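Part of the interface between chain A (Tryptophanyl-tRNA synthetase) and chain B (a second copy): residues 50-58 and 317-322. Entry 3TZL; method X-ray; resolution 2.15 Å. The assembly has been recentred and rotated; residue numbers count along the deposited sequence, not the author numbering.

Chain A 50-58: SQDGEKLKQ
Chain B (317-322) YEKIGL

The start of a helix in chain A meets the end of a helix in chain B, and glycines make the meeting possible. S50(A) to D52(A) are extended or irregular; from G53(A) the backbone is helical, phi/psi near -65/-40. D52(A) is the N-cap: with chi1 t, its OD1 accepts weak bonds from the N atoms of E54(A) and K55(A), both 3.4 Å, while its own N donates to S50(A) OG at 3.1 Å.

Chain B is helical from Y317(B) to I320(B), then G321(B) turns out at phi/psi 95/22, a conformation that by itself calls for glycine. Y317(B) O receives G321(B) N at 2.9 Å and L322(B) N at 3.0 Å, closing the helix end.

The register sets G53(A) CA 3.8 Å from I320(B) CA. Backbone packs on backbone: G53(A) CA lies 3.1 Å from K319(B) O, and G321(B) CA lies 3.2 Å from G53(A) O, both CA-H...O contacts. A CB on G53(A) would fall 2.1 Å from K319(B) O; one on G321(B) would fall 2.3 Å from G53(A) O.

Apolar side chains pack beside the glycines. L56(A), chi1 m and chi2 t, points toward chain B, its CD1 3.6 Å from I320(B) O. I320(B) starts away, but chi1 t and chi2 p bring its CD1 back to 4.0 Å from L56(A) CD1 and 4.2 Å from Q51(A) CB.

Charged chains suit the exposed margin. K57(A) is t at all four chi angles; its CB sits 3.4 Å from G321(B) O, and the extended chain carries NZ to within 4.4 Å of L322(B) OXT, the terminal carboxylate. Water 1 bridges them, accepting from K57(A) NZ at 3.1 Å and donating to L322(B) OXT at 2.7 Å. E54(A), m then p, curls OE2 to 4.4 Å from K319(B) NZ, too far for a salt bridge. Together the stretches bury 355 Å².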

# COMPACT_ATOMS: atom_id res chain seq x y z
N SER A 50 13.94 9.87 0.04
CA SER A 50 14.00 10.93 1.04
C SER A 50 12.67 11.05 1.81
O SER A 50 11.60 10.87 1.24
CB SER A 50 14.34 12.28 0.36
OG SER A 50 14.09 13.39 1.20
N GLN A 51 12.76 11.35 3.10
CA GLN A 51 11.60 11.66 3.93
C GLN A 51 11.70 13.08 4.50
O GLN A 51 11.13 13.38 5.55
CB GLN A 51 11.43 10.62 5.05
CG GLN A 51 11.25 9.18 4.53
CD GLN A 51 12.58 8.53 4.11
OE1 GLN A 51 13.52 8.46 4.89
NE2 GLN A 51 12.65 8.06 2.86
N ASP A 52 12.43 13.96 3.81
CA ASP A 52 12.48 15.37 4.17
C ASP A 52 11.31 16.06 3.48
O ASP A 52 11.42 16.45 2.32
CB ASP A 52 13.81 16.00 3.73
CG ASP A 52 13.88 17.50 3.98
OD1 ASP A 52 12.87 18.12 4.37
OD2 ASP A 52 14.97 18.08 3.78
N GLY A 53 10.21 16.21 4.20
CA GLY A 53 8.95 16.62 3.61
C GLY A 53 8.93 18.02 3.03
O GLY A 53 8.25 18.29 2.05
N GLU A 54 9.69 18.92 3.64
CA GLU A 54 9.72 20.30 3.19
C GLU A 54 10.37 20.35 1.80
O GLU A 54 9.90 21.04 0.90
CB GLU A 54 10.45 21.18 4.21
CG GLU A 54 9.96 20.99 5.69
CD GLU A 54 10.42 19.67 6.36
OE1 GLU A 54 11.62 19.34 6.31
OE2 GLU A 54 9.56 18.97 6.95
N LYS A 55 11.43 19.58 1.63
CA LYS A 55 12.13 19.48 0.37
C LYS A 55 11.29 18.74 -0.68
O LYS A 55 11.18 19.20 -1.83
CB LYS A 55 13.46 18.76 0.58
CG LYS A 55 14.29 18.59 -0.66
CD LYS A 55 15.74 18.26 -0.31
CE LYS A 55 16.43 19.43 0.39
NZ LYS A 55 17.93 19.31 0.38
N LEU A 56 10.70 17.60 -0.28
CA LEU A 56 9.88 16.78 -1.19
C LEU A 56 8.73 17.61 -1.74
O LEU A 56 8.40 17.54 -2.93
CB LEU A 56 9.31 15.52 -0.49
CG LEU A 56 10.27 14.38 -0.10
CD1 LEU A 56 9.55 13.27 0.69
CD2 LEU A 56 10.95 13.80 -1.34
N LYS A 57 8.14 18.41 -0.87
CA LYS A 57 7.00 19.24 -1.24
C LYS A 57 7.36 20.32 -2.25
O LYS A 57 6.59 20.59 -3.17
CB LYS A 57 6.40 19.89 0.01
CG LYS A 57 5.10 20.64 -0.26
CD LYS A 57 4.48 21.13 1.03
CE LYS A 57 2.96 21.33 0.88
NZ LYS A 57 2.32 22.03 2.04
N GLN A 58 8.53 20.94 -2.06
CA GLN A 58 9.02 21.94 -3.01
C GLN A 58 9.46 21.30 -4.31
O GLN A 58 9.29 21.88 -5.36
CB GLN A 58 10.18 22.74 -2.42
CG GLN A 58 9.72 23.80 -1.46
CD GLN A 58 8.57 24.60 -2.03
OE1 GLN A 58 8.73 25.30 -3.03
NE2 GLN A 58 7.39 24.49 -1.41
N TYR B 317 1.32 14.34 7.07
CA TYR B 317 1.41 15.12 5.84
C TYR B 317 2.40 16.27 5.97
O TYR B 317 3.13 16.58 5.03
CB TYR B 317 0.06 15.73 5.47
CG TYR B 317 -0.84 14.81 4.67
CD1 TYR B 317 -0.61 13.45 4.62
CD2 TYR B 317 -1.91 15.32 3.92
CE1 TYR B 317 -1.42 12.60 3.88
CE2 TYR B 317 -2.73 14.49 3.16
CZ TYR B 317 -2.49 13.12 3.16
OH TYR B 317 -3.29 12.27 2.43
N GLU B 318 2.41 16.91 7.14
CA GLU B 318 3.34 18.00 7.37
C GLU B 318 4.79 17.50 7.30
O GLU B 318 5.68 18.22 6.83
CB GLU B 318 3.06 18.70 8.71
CG GLU B 318 4.01 19.86 9.02
CD GLU B 318 3.75 21.13 8.18
OE1 GLU B 318 2.99 21.07 7.18
OE2 GLU B 318 4.30 22.20 8.52
N LYS B 319 5.02 16.25 7.73
CA LYS B 319 6.38 15.70 7.75
C LYS B 319 6.84 15.12 6.42
O LYS B 319 8.04 15.09 6.15
CB LYS B 319 6.53 14.65 8.86
CG LYS B 319 6.12 15.15 10.25
CD LYS B 319 6.85 16.44 10.61
CE LYS B 319 8.25 16.18 11.10
NZ LYS B 319 9.08 17.42 11.06
N ILE B 320 5.91 14.64 5.60
CA ILE B 320 6.29 13.95 4.36
C ILE B 320 6.08 14.85 3.14
O ILE B 320 6.49 14.53 2.01
CB ILE B 320 5.51 12.62 4.18
CG1 ILE B 320 6.19 11.72 3.14
CG2 ILE B 320 4.09 12.91 3.76
CD1 ILE B 320 7.59 11.24 3.53
N GLY B 321 5.45 15.99 3.36
CA GLY B 321 5.34 17.01 2.34
C GLY B 321 4.07 16.97 1.52
O GLY B 321 4.04 17.48 0.40
N LEU B 322 3.01 16.37 2.05
CA LEU B 322 1.76 16.27 1.31
C LEU B 322 0.80 17.36 1.74
O LEU B 322 -0.14 17.67 1.01
CB LEU B 322 1.11 14.90 1.51
CG LEU B 322 1.83 13.76 0.81
CD1 LEU B 322 1.09 12.46 1.05
CD2 LEU B 322 1.94 14.09 -0.69
OXT LEU B 322 0.97 17.94 2.82
O HOH W 1 2.64 19.67 4.05